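Local coordinates for major capsid protein (Human herpesvirus 1, PDB 1NO7) that forms the main building block of the herpesvirus capsid shell and is represented here by its large protease-resistant upper domain, at residues A[185-190]-A[447-452]; A[282-288]-A[482-488]; A[311-317]-A[329-335]. One frame throughout, in Å; residues are numbered along the deposited sequence.

Interaction 1 of 3, residues A[185-190]-A[447-452]; sequences HGSEHV and LAHNMA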
loop_
_atom_site.group_PDB
_atom_site.type_symbol
_atom_site.label_atom_id
_atom_site.label_comp_id
_atom_site.label_asym_id
_atom_site.label_seq_id
_atom_site.Cartn_x
_atom_site.Cartn_y
_atom_site.Cartn_z
ATOM N N HIS A 185 9.322 -8.370 6.805
ATOM C CA HIS A 185 8.300 -7.333 7.119
ATOM C C HIS A 185 8.742 -5.889 7.269
ATOM O O HIS A 185 8.506 -5.283 8.301
ATOM C CB HIS A 185 7.571 -7.733 8.398
ATOM C CG HIS A 185 8.551 -7.851 9.597
ATOM N ND1 HIS A 185 9.748 -8.527 9.508
ATOM C CD2 HIS A 185 8.474 -7.381 10.865
ATOM C CE1 HIS A 185 10.369 -8.472 10.673
ATOM N NE2 HIS A 185 9.619 -7.783 11.515
ATOM N N GLY A 186 9.393 -5.315 6.257
ATOM C CA GLY A 186 9.843 -3.939 6.378
ATOM C C GLY A 186 11.111 -3.868 7.235
ATOM O O GLY A 186 11.811 -2.864 7.204
ATOM N N SER A 187 11.416 -4.922 7.999
ATOM C CA SER A 187 12.628 -4.936 8.823
ATOM C C SER A 187 13.918 -4.809 8.014
ATOM O O SER A 187 14.196 -5.614 7.123
ATOM C CB SER A 187 12.684 -6.206 9.672
ATOM O OG SER A 187 13.812 -6.180 10.536
ATOM N N GLU A 188 14.687 -3.771 8.321
ATOM C CA GLU A 188 15.958 -3.519 7.650
ATOM C C GLU A 188 16.934 -4.573 8.167
ATOM O O GLU A 188 17.679 -5.201 7.399
ATOM C CB GLU A 188 16.451 -2.116 8.000
ATOM C CG GLU A 188 17.650 -1.650 7.205
ATOM C CD GLU A 188 17.835 -0.147 7.300
ATOM O OE1 GLU A 188 16.841 0.574 7.061
ATOM O OE2 GLU A 188 18.957 0.316 7.605
ATOM N N HIS A 189 16.908 -4.761 9.486
ATOM C CA HIS A 189 17.739 -5.745 10.180
ATOM C C HIS A 189 17.609 -7.079 9.448
ATOM O O HIS A 189 18.609 -7.680 9.030
ATOM C CB HIS A 189 17.240 -5.864 11.630
ATOM C CG HIS A 189 17.931 -6.913 12.449
ATOM N ND1 HIS A 189 19.303 -6.972 12.588
ATOM C CD2 HIS A 189 17.429 -7.897 13.235
ATOM C CE1 HIS A 189 19.615 -7.946 13.425
ATOM N NE2 HIS A 189 18.496 -8.523 13.833
ATOM N N VAL A 190 16.361 -7.523 9.270
ATOM C CA VAL A 190 16.133 -8.785 8.588
ATOM C C VAL A 190 16.460 -8.720 7.115
ATOM O O VAL A 190 16.923 -9.683 6.545
ATOM C CB VAL A 190 14.692 -9.257 8.725
ATOM C CG1 VAL A 190 14.506 -10.561 7.939
ATOM C CG2 VAL A 190 14.344 -9.441 10.217
ATOM N N LEU A 447 14.140 -15.639 10.895
ATOM C CA LEU A 447 12.724 -15.347 11.140
ATOM C C LEU A 447 12.219 -15.667 12.533
ATOM O O LEU A 447 11.342 -14.973 13.050
ATOM C CB LEU A 447 11.837 -16.062 10.122
ATOM C CG LEU A 447 12.281 -15.938 8.659
ATOM C CD1 LEU A 447 11.105 -16.284 7.753
ATOM C CD2 LEU A 447 12.790 -14.525 8.363
ATOM N N ALA A 448 12.752 -16.718 13.140
ATOM C CA ALA A 448 12.318 -17.065 14.485
ATOM C C ALA A 448 12.723 -15.947 15.452
ATOM O O ALA A 448 12.025 -15.677 16.434
ATOM C CB ALA A 448 12.932 -18.388 14.911
ATOM N N HIS A 449 13.836 -15.281 15.154
ATOM C CA HIS A 449 14.337 -14.206 16.007
ATOM C C HIS A 449 13.615 -12.868 15.880
ATOM O O HIS A 449 13.327 -12.205 16.882
ATOM C CB HIS A 449 15.831 -13.986 15.755
ATOM C CG HIS A 449 16.696 -15.116 16.219
ATOM N ND1 HIS A 449 16.624 -15.634 17.495
ATOM C CD2 HIS A 449 17.665 -15.816 15.584
ATOM C CE1 HIS A 449 17.511 -16.602 17.626
ATOM N NE2 HIS A 449 18.158 -16.732 16.481
ATOM N N ASN A 450 13.321 -12.470 14.648
ATOM C CA ASN A 450 12.665 -11.192 14.408
ATOM C C ASN A 450 11.453 -11.360 13.499
ATOM O O ASN A 450 11.579 -11.384 12.266
ATOM C CB ASN A 450 13.662 -10.235 13.763
ATOM C CG ASN A 450 13.251 -8.803 13.899
ATOM O OD1 ASN A 450 12.082 -8.463 13.712
ATOM N ND2 ASN A 450 14.209 -7.941 14.220
ATOM N N MET A 451 10.274 -11.466 14.102
ATOM C CA MET A 451 9.059 -11.647 13.312
ATOM C C MET A 451 7.866 -10.739 13.641
ATOM O O MET A 451 7.794 -10.126 14.714
ATOM C CB MET A 451 8.613 -13.128 13.357
ATOM C CG MET A 451 8.792 -13.869 14.702
ATOM S SD MET A 451 7.914 -15.494 14.783
ATOM C CE MET A 451 8.984 -16.559 13.709
ATOM N N ALA A 452 6.944 -10.665 12.681
ATOM C CA ALA A 452 5.721 -9.877 12.795
ATOM C C ALA A 452 4.565 -10.873 12.917
ATOM O O ALA A 452 4.486 -11.826 12.136
ATOM C CB ALA A 452 5.541 -9.009 11.553
#
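Leu-447 begins the contact by laying CD2 against CG1 of Val-190 (4.3 Å), an apolar touch at the first turn of helix 188-193. The motif here is an N-capped helix start facing the connection between helix 438-442 and strand 457-462. Ser-187 sits at the N-cap, and its OG accepts from Val-190 N over 3.1 Å in a nearly straight bond (169°), a task suited to a small hydroxyl side chain.

Asn-450 is the centre of the contact. Its CG stands anti to the backbone N (chi1 -161°), which carries the amide across to the helix start. There CB meets CG2 of Val-190 at 3.7 Å, while the two ends of the amide reach different histidines. ND2 approaches the edge of the His-189 ring, 3.4 Å from CD2, the ring and amide planes being 49° apart. OD1 lies in the plane of the His-185 ring, at its edge, and accepts from Asn-336 ND2, so this carbonyl is satisfied from outside the pair. An asparagine suits a place where an aliphatic CB must pack and a polar end must find partners.

The CB of Met-451 points away from 185-190, and its side chain touches Tyr-386 and Val-321. Ala-452 then closes the walk: its N lies over one face of the His-185 ring, offset toward the rim. His-185 ND1 bonds to Ala-183 O, two residues earlier in the chain, and Ala-452 CB comes 3.4 Å from His-185 CD2.

Interaction 2 of 3, residues A[282-288]-A[482-488]; sequences LPPLVWD and ALHAGIL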
loop_
_atom_site.group_PDB
_atom_site.type_symbol
_atom_site.label_atom_id
_atom_site.label_comp_id
_atom_site.label_asym_id
_atom_site.label_seq_id
_atom_site.Cartn_x
_atom_site.Cartn_y
_atom_site.Cartn_z
ATOM N N LEU A 282 -1.476 8.928 6.681
ATOM C CA LEU A 282 -0.446 7.917 6.744
ATOM C C LEU A 282 -0.695 7.027 5.546
ATOM O O LEU A 282 -1.847 6.777 5.168
ATOM C CB LEU A 282 -0.497 7.150 8.072
ATOM C CG LEU A 282 -1.843 6.639 8.573
ATOM C CD1 LEU A 282 -2.055 5.223 8.061
ATOM C CD2 LEU A 282 -1.859 6.651 10.091
ATOM N N PRO A 283 0.393 6.571 4.907
ATOM C CA PRO A 283 0.331 5.708 3.726
ATOM C C PRO A 283 -0.543 4.500 3.963
ATOM O O PRO A 283 -0.764 4.092 5.100
ATOM C CB PRO A 283 1.796 5.361 3.465
ATOM C CG PRO A 283 2.417 5.450 4.825
ATOM C CD PRO A 283 1.773 6.673 5.418
ATOM N N PRO A 284 -1.047 3.907 2.881
ATOM C CA PRO A 284 -1.923 2.737 2.930
ATOM C C PRO A 284 -1.368 1.570 3.726
ATOM O O PRO A 284 -2.098 1.004 4.536
ATOM C CB PRO A 284 -2.116 2.397 1.461
ATOM C CG PRO A 284 -0.766 2.780 0.871
ATOM C CD PRO A 284 -0.506 4.106 1.526
ATOM N N LEU A 285 -0.089 1.247 3.515
ATOM C CA LEU A 285 0.573 0.125 4.198
ATOM C C LEU A 285 1.709 0.570 5.118
ATOM O O LEU A 285 2.659 1.227 4.682
ATOM C CB LEU A 285 1.096 -0.851 3.145
ATOM C CG LEU A 285 -0.049 -1.439 2.305
ATOM C CD1 LEU A 285 0.459 -2.341 1.168
ATOM C CD2 LEU A 285 -0.956 -2.230 3.257
ATOM N N VAL A 286 1.623 0.201 6.390
ATOM C CA VAL A 286 2.647 0.618 7.343
ATOM C C VAL A 286 3.273 -0.519 8.134
ATOM O O VAL A 286 2.617 -1.110 9.003
ATOM C CB VAL A 286 2.067 1.582 8.375
ATOM C CG1 VAL A 286 3.186 2.365 9.052
ATOM C CG2 VAL A 286 1.076 2.482 7.715
ATOM N N TRP A 287 4.544 -0.808 7.874
ATOM C CA TRP A 287 5.222 -1.874 8.609
ATOM C C TRP A 287 5.560 -1.458 10.052
ATOM O O TRP A 287 5.257 -2.185 10.999
ATOM C CB TRP A 287 6.483 -2.296 7.863
ATOM C CG TRP A 287 6.199 -3.184 6.685
ATOM C CD1 TRP A 287 6.637 -3.013 5.387
ATOM C CD2 TRP A 287 5.491 -4.432 6.704
ATOM N NE1 TRP A 287 6.246 -4.086 4.607
ATOM C CE2 TRP A 287 5.544 -4.970 5.389
ATOM C CE3 TRP A 287 4.820 -5.155 7.706
ATOM C CZ2 TRP A 287 4.952 -6.200 5.056
ATOM C CZ3 TRP A 287 4.227 -6.386 7.373
ATOM C CH2 TRP A 287 4.302 -6.890 6.059
ATOM N N ASP A 288 6.183 -0.295 10.228
ATOM C CA ASP A 288 6.509 0.176 11.576
ATOM C C ASP A 288 5.430 1.150 12.069
ATOM O O ASP A 288 4.284 1.085 11.616
ATOM C CB ASP A 288 7.893 0.844 11.600
ATOM C CG ASP A 288 8.039 1.929 10.555
ATOM O OD1 ASP A 288 7.182 2.846 10.546
ATOM O OD2 ASP A 288 9.007 1.876 9.763
ATOM N N ALA A 482 -5.905 2.141 6.120
ATOM C CA ALA A 482 -4.517 1.721 5.981
ATOM C C ALA A 482 -4.304 0.391 6.701
ATOM O O ALA A 482 -5.020 0.064 7.650
ATOM C CB ALA A 482 -3.568 2.790 6.552
ATOM N N LEU A 483 -3.328 -0.381 6.235
ATOM C CA LEU A 483 -3.008 -1.662 6.842
ATOM C C LEU A 483 -1.630 -1.633 7.476
ATOM O O LEU A 483 -0.668 -1.100 6.891
ATOM C CB LEU A 483 -3.078 -2.770 5.803
ATOM C CG LEU A 483 -4.515 -2.923 5.322
ATOM C CD1 LEU A 483 -4.610 -4.056 4.320
ATOM C CD2 LEU A 483 -5.427 -3.157 6.532
ATOM N N HIS A 484 -1.549 -2.193 8.681
ATOM C CA HIS A 484 -0.300 -2.254 9.417
ATOM C C HIS A 484 0.606 -3.256 8.719
ATOM O O HIS A 484 1.420 -2.900 7.868
ATOM C CB HIS A 484 -0.558 -2.701 10.847
ATOM C CG HIS A 484 0.667 -2.688 11.698
ATOM N ND1 HIS A 484 1.523 -1.609 11.745
ATOM C CD2 HIS A 484 1.166 -3.605 12.558
ATOM C CE1 HIS A 484 2.497 -1.859 12.600
ATOM N NE2 HIS A 484 2.304 -3.064 13.108
ATOM N N ALA A 485 0.464 -4.523 9.062
ATOM C CA ALA A 485 1.290 -5.522 8.413
ATOM C C ALA A 485 0.548 -6.021 7.181
ATOM O O ALA A 485 -0.112 -7.058 7.227
ATOM C CB ALA A 485 1.554 -6.670 9.364
ATOM N N GLY A 486 0.636 -5.294 6.076
ATOM C CA GLY A 486 -0.060 -5.757 4.885
ATOM C C GLY A 486 0.817 -5.618 3.658
ATOM O O GLY A 486 1.862 -4.954 3.719
ATOM N N ILE A 487 0.438 -6.243 2.548
ATOM C CA ILE A 487 1.250 -6.095 1.346
ATOM C C ILE A 487 0.381 -5.879 0.116
ATOM O O ILE A 487 -0.813 -6.216 0.109
ATOM C CB ILE A 487 2.207 -7.317 1.118
ATOM C CG1 ILE A 487 1.471 -8.521 0.502
ATOM C CG2 ILE A 487 2.865 -7.685 2.429
ATOM C CD1 ILE A 487 0.654 -9.325 1.458
ATOM N N LEU A 488 0.973 -5.331 -0.935
ATOM C CA LEU A 488 0.198 -5.065 -2.136
ATOM C C LEU A 488 0.245 -6.152 -3.217
ATOM O O LEU A 488 1.258 -6.302 -3.901
ATOM C CB LEU A 488 0.643 -3.716 -2.729
ATOM C CG LEU A 488 0.071 -3.354 -4.103
ATOM C CD1 LEU A 488 -1.467 -3.370 -4.037
ATOM C CD2 LEU A 488 0.613 -1.988 -4.530
#
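Leu-285 runs alongside Leu-483, the two side chains pointing the same way. From the start of the Leu-285 side chain, CB passes 4.1 Å from Leu-483 O. Its CG, anti to the carbonyl carbon (chi1 -62°), then sends the branches to different places: CD2 rests on Leu-483 CB at 3.4 Å, and CD1 reaches 3.7 Å from Leu-488 N, at the strand beyond the turn. A branched leucine can thus touch both arms of the bend 482-488.

The backbones meet as well. Leu-483 N donates to Pro-284 O, and Val-286 N donates to Leu-483 O over 2.7 Å. Pro-284, which has no N-H of its own, can still serve as acceptor.

Further on, Trp-287 lays its flat ring across the bend. Gly-486 O stands 3.5 Å above one face, offset toward the rim; CZ3 meets Ala-485 CB at 3.3 Å, and CZ2 meets Ile-487 CG2. Small residues at 485 and 486 admit the indole, whose NE1 is bonded to Asp-217.

Leu-285 and Leu-483 form a single beta bridge to an edge strand, 478-483; the inverse gamma turn centred on Ala-485 carries the chain from that three-stranded antiparallel sheet into another, with 282-288 lying along the join.

Interaction 3 of 3, residues A[311-317]-A[329-335]; sequences HDPVYAA and NDGQLLH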
loop_
_atom_site.group_PDB
_atom_site.type_symbol
_atom_site.label_atom_id
_atom_site.label_comp_id
_atom_site.label_asym_id
_atom_site.label_seq_id
_atom_site.Cartn_x
_atom_site.Cartn_y
_atom_site.Cartn_z
ATOM N N HIS A 311 -9.179 -0.699 18.601
ATOM C CA HIS A 311 -8.611 -0.405 19.916
ATOM C C HIS A 311 -7.607 0.730 19.818
ATOM O O HIS A 311 -7.030 0.966 18.757
ATOM C CB HIS A 311 -7.874 -1.624 20.482
ATOM C CG HIS A 311 -8.706 -2.863 20.553
ATOM N ND1 HIS A 311 -9.708 -3.039 21.484
ATOM C CD2 HIS A 311 -8.687 -3.990 19.800
ATOM C CE1 HIS A 311 -10.270 -4.222 21.302
ATOM N NE2 HIS A 311 -9.669 -4.818 20.288
ATOM N N ASP A 312 -7.399 1.431 20.927
ATOM C CA ASP A 312 -6.415 2.501 20.949
ATOM C C ASP A 312 -5.105 1.778 20.655
ATOM O O ASP A 312 -4.723 0.849 21.375
ATOM C CB ASP A 312 -6.364 3.146 22.334
ATOM C CG ASP A 312 -7.668 3.815 22.710
ATOM O OD1 ASP A 312 -8.732 3.175 22.555
ATOM O OD2 ASP A 312 -7.632 4.977 23.165
ATOM N N PRO A 313 -4.407 2.180 19.581
ATOM C CA PRO A 313 -3.139 1.558 19.190
ATOM C C PRO A 313 -1.965 1.672 20.182
ATOM O O PRO A 313 -1.466 2.775 20.453
ATOM C CB PRO A 313 -2.836 2.225 17.841
ATOM C CG PRO A 313 -3.406 3.585 18.017
ATOM C CD PRO A 313 -4.745 3.285 18.668
ATOM N N VAL A 314 -1.537 0.518 20.714
ATOM C CA VAL A 314 -0.403 0.436 21.644
ATOM C C VAL A 314 0.786 -0.158 20.890
ATOM O O VAL A 314 0.649 -1.193 20.215
ATOM C CB VAL A 314 -0.719 -0.460 22.853
ATOM C CG1 VAL A 314 -1.170 -1.830 22.377
ATOM C CG2 VAL A 314 0.506 -0.572 23.749
ATOM N N TYR A 315 1.942 0.493 21.009
ATOM C CA TYR A 315 3.150 0.059 20.309
ATOM C C TYR A 315 3.893 -1.139 20.909
ATOM O O TYR A 315 3.588 -1.607 22.011
ATOM C CB TYR A 315 4.127 1.233 20.172
ATOM C CG TYR A 315 3.530 2.465 19.533
ATOM C CD1 TYR A 315 2.269 2.428 18.932
ATOM C CD2 TYR A 315 4.220 3.674 19.539
ATOM C CE1 TYR A 315 1.708 3.568 18.357
ATOM C CE2 TYR A 315 3.671 4.822 18.965
ATOM C CZ TYR A 315 2.413 4.762 18.376
ATOM O OH TYR A 315 1.860 5.895 17.815
ATOM N N ALA A 316 4.878 -1.627 20.160
ATOM C CA ALA A 316 5.691 -2.762 20.576
ATOM C C ALA A 316 7.066 -2.640 19.916
ATOM O O ALA A 316 7.157 -2.536 18.690
ATOM C CB ALA A 316 5.013 -4.060 20.157
ATOM N N ALA A 317 8.122 -2.655 20.732
ATOM C CA ALA A 317 9.496 -2.525 20.242
ATOM C C ALA A 317 10.062 -3.757 19.523
ATOM O O ALA A 317 10.982 -3.620 18.705
ATOM C CB ALA A 317 10.419 -2.130 21.388
ATOM N N ASN A 329 -5.954 -10.101 19.494
ATOM C CA ASN A 329 -6.936 -9.080 19.192
ATOM C C ASN A 329 -6.946 -8.085 20.342
ATOM O O ASN A 329 -7.782 -8.175 21.241
ATOM C CB ASN A 329 -8.316 -9.719 19.034
ATOM C CG ASN A 329 -9.375 -8.723 18.611
ATOM O OD1 ASN A 329 -10.546 -9.072 18.463
ATOM N ND2 ASN A 329 -8.969 -7.473 18.411
ATOM N N ASP A 330 -6.012 -7.139 20.317
ATOM C CA ASP A 330 -5.932 -6.150 21.382
ATOM C C ASP A 330 -5.428 -4.805 20.884
ATOM O O ASP A 330 -5.215 -3.886 21.681
ATOM C CB ASP A 330 -5.001 -6.636 22.491
ATOM C CG ASP A 330 -3.542 -6.583 22.084
ATOM O OD1 ASP A 330 -3.160 -7.324 21.153
ATOM O OD2 ASP A 330 -2.778 -5.797 22.689
ATOM N N GLY A 331 -5.220 -4.685 19.579
ATOM C CA GLY A 331 -4.741 -3.417 19.056
ATOM C C GLY A 331 -3.360 -3.006 19.573
ATOM O O GLY A 331 -3.183 -1.963 20.222
ATOM N N GLN A 332 -2.377 -3.853 19.285
ATOM C CA GLN A 332 -0.996 -3.605 19.673
ATOM C C GLN A 332 -0.197 -3.702 18.381
ATOM O O GLN A 332 -0.184 -4.744 17.723
ATOM C CB GLN A 332 -0.536 -4.662 20.662
ATOM C CG GLN A 332 0.793 -4.346 21.287
ATOM C CD GLN A 332 1.176 -5.360 22.328
ATOM O OE1 GLN A 332 1.465 -6.515 22.008
ATOM N NE2 GLN A 332 1.174 -4.943 23.588
ATOM N N LEU A 333 0.464 -2.618 18.010
ATOM C CA LEU A 333 1.208 -2.613 16.754
ATOM C C LEU A 333 2.729 -2.709 16.868
ATOM O O LEU A 333 3.381 -1.947 17.597
ATOM C CB LEU A 333 0.819 -1.369 15.922
ATOM C CG LEU A 333 -0.495 -1.367 15.109
ATOM C CD1 LEU A 333 -1.494 -2.437 15.582
ATOM C CD2 LEU A 333 -1.110 0.029 15.224
ATOM N N LEU A 334 3.295 -3.652 16.126
ATOM C CA LEU A 334 4.733 -3.829 16.143
ATOM C C LEU A 334 5.404 -2.620 15.526
ATOM O O LEU A 334 4.973 -2.121 14.485
ATOM C CB LEU A 334 5.129 -5.082 15.361
ATOM C CG LEU A 334 4.787 -6.415 16.026
ATOM C CD1 LEU A 334 5.380 -7.543 15.194
ATOM C CD2 LEU A 334 5.332 -6.440 17.456
ATOM N N HIS A 335 6.461 -2.153 16.172
ATOM C CA HIS A 335 7.209 -1.009 15.681
ATOM C C HIS A 335 8.666 -1.455 15.534
ATOM O O HIS A 335 9.586 -0.735 15.910
ATOM C CB HIS A 335 7.072 0.143 16.685
ATOM C CG HIS A 335 7.865 1.363 16.331
ATOM N ND1 HIS A 335 7.798 1.963 15.091
ATOM C CD2 HIS A 335 8.739 2.099 17.058
ATOM C CE1 HIS A 335 8.598 3.015 15.070
ATOM N NE2 HIS A 335 9.180 3.120 16.251
#
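A two-stranded parallel sheet joins 314-316 to 332-334, with Val-314 paired to Gln-332, Tyr-315 to Leu-333 and Ala-316 to Leu-334. Parallel neighbours need a crossover connection, and here the residues between the two segments supply it without helix or strand. The strand axes cross at 33°. Val-314 N donates to Gly-331 O (3.0 Å), Leu-333 N to Val-314 O, and His-335 N to Ala-316 O.

One face carries Tyr-315 and Leu-333. Tyr-315 leans on Leu-292 and Met-293 of helix 290-296, while CD2 of Leu-333 meets Pro-313 CB at 3.8 Å. On the other face, CG1 of Val-314 lies 3.4 Å from Gln-332 CB, and the small Ala-316 CB leaves room for Leu-334 CD2 at 3.6 Å.

Before the strands, the His-311 ring packs against the backbone at 330-331, with CD2 nearest to Asp-330 C and Gly-331 N. Asp-330 CA makes an off-centre CH-pi contact 4.3 Å from the ring centroid, and Asn-329 ND2 comes to the ring edge. Gly-331 suits this bend because its phi is positive (63°) and its CA packs against His-311 CB.

At the far end, the His-335 ring stacks on His-350. Its ND1 accepts from Cys-289 N and its NE2 donates to Arg-348 O, consistent with a neutral imidazole. Three interstrand N-H...O bonds thus set the register, while most side-chain contacts beside them are apolar.

In the fold
Interaction 2 lies nearest the middle of the domain, its centre about 6 Å from the chain centre, and is almost wholly buried; interactions 1 and 3 each sit about 19 Å out. Interaction 1 is nevertheless buried, whereas interaction 3 is partly open to solvent. Their chemistry follows: apolar packing around two backbone bonds in interaction 2, regular strand pairing with polar ends in interaction 3, and an asparagine amide at the edges of two histidine rings, without a clear bond across the segments, in interaction 1. All three touch: Trp-287 packs on 185-190, Leu-334 meets Ala-452, and His-484 faces strand 332-334. Along the chain, interaction 3 is nested within the loops closed by the other two.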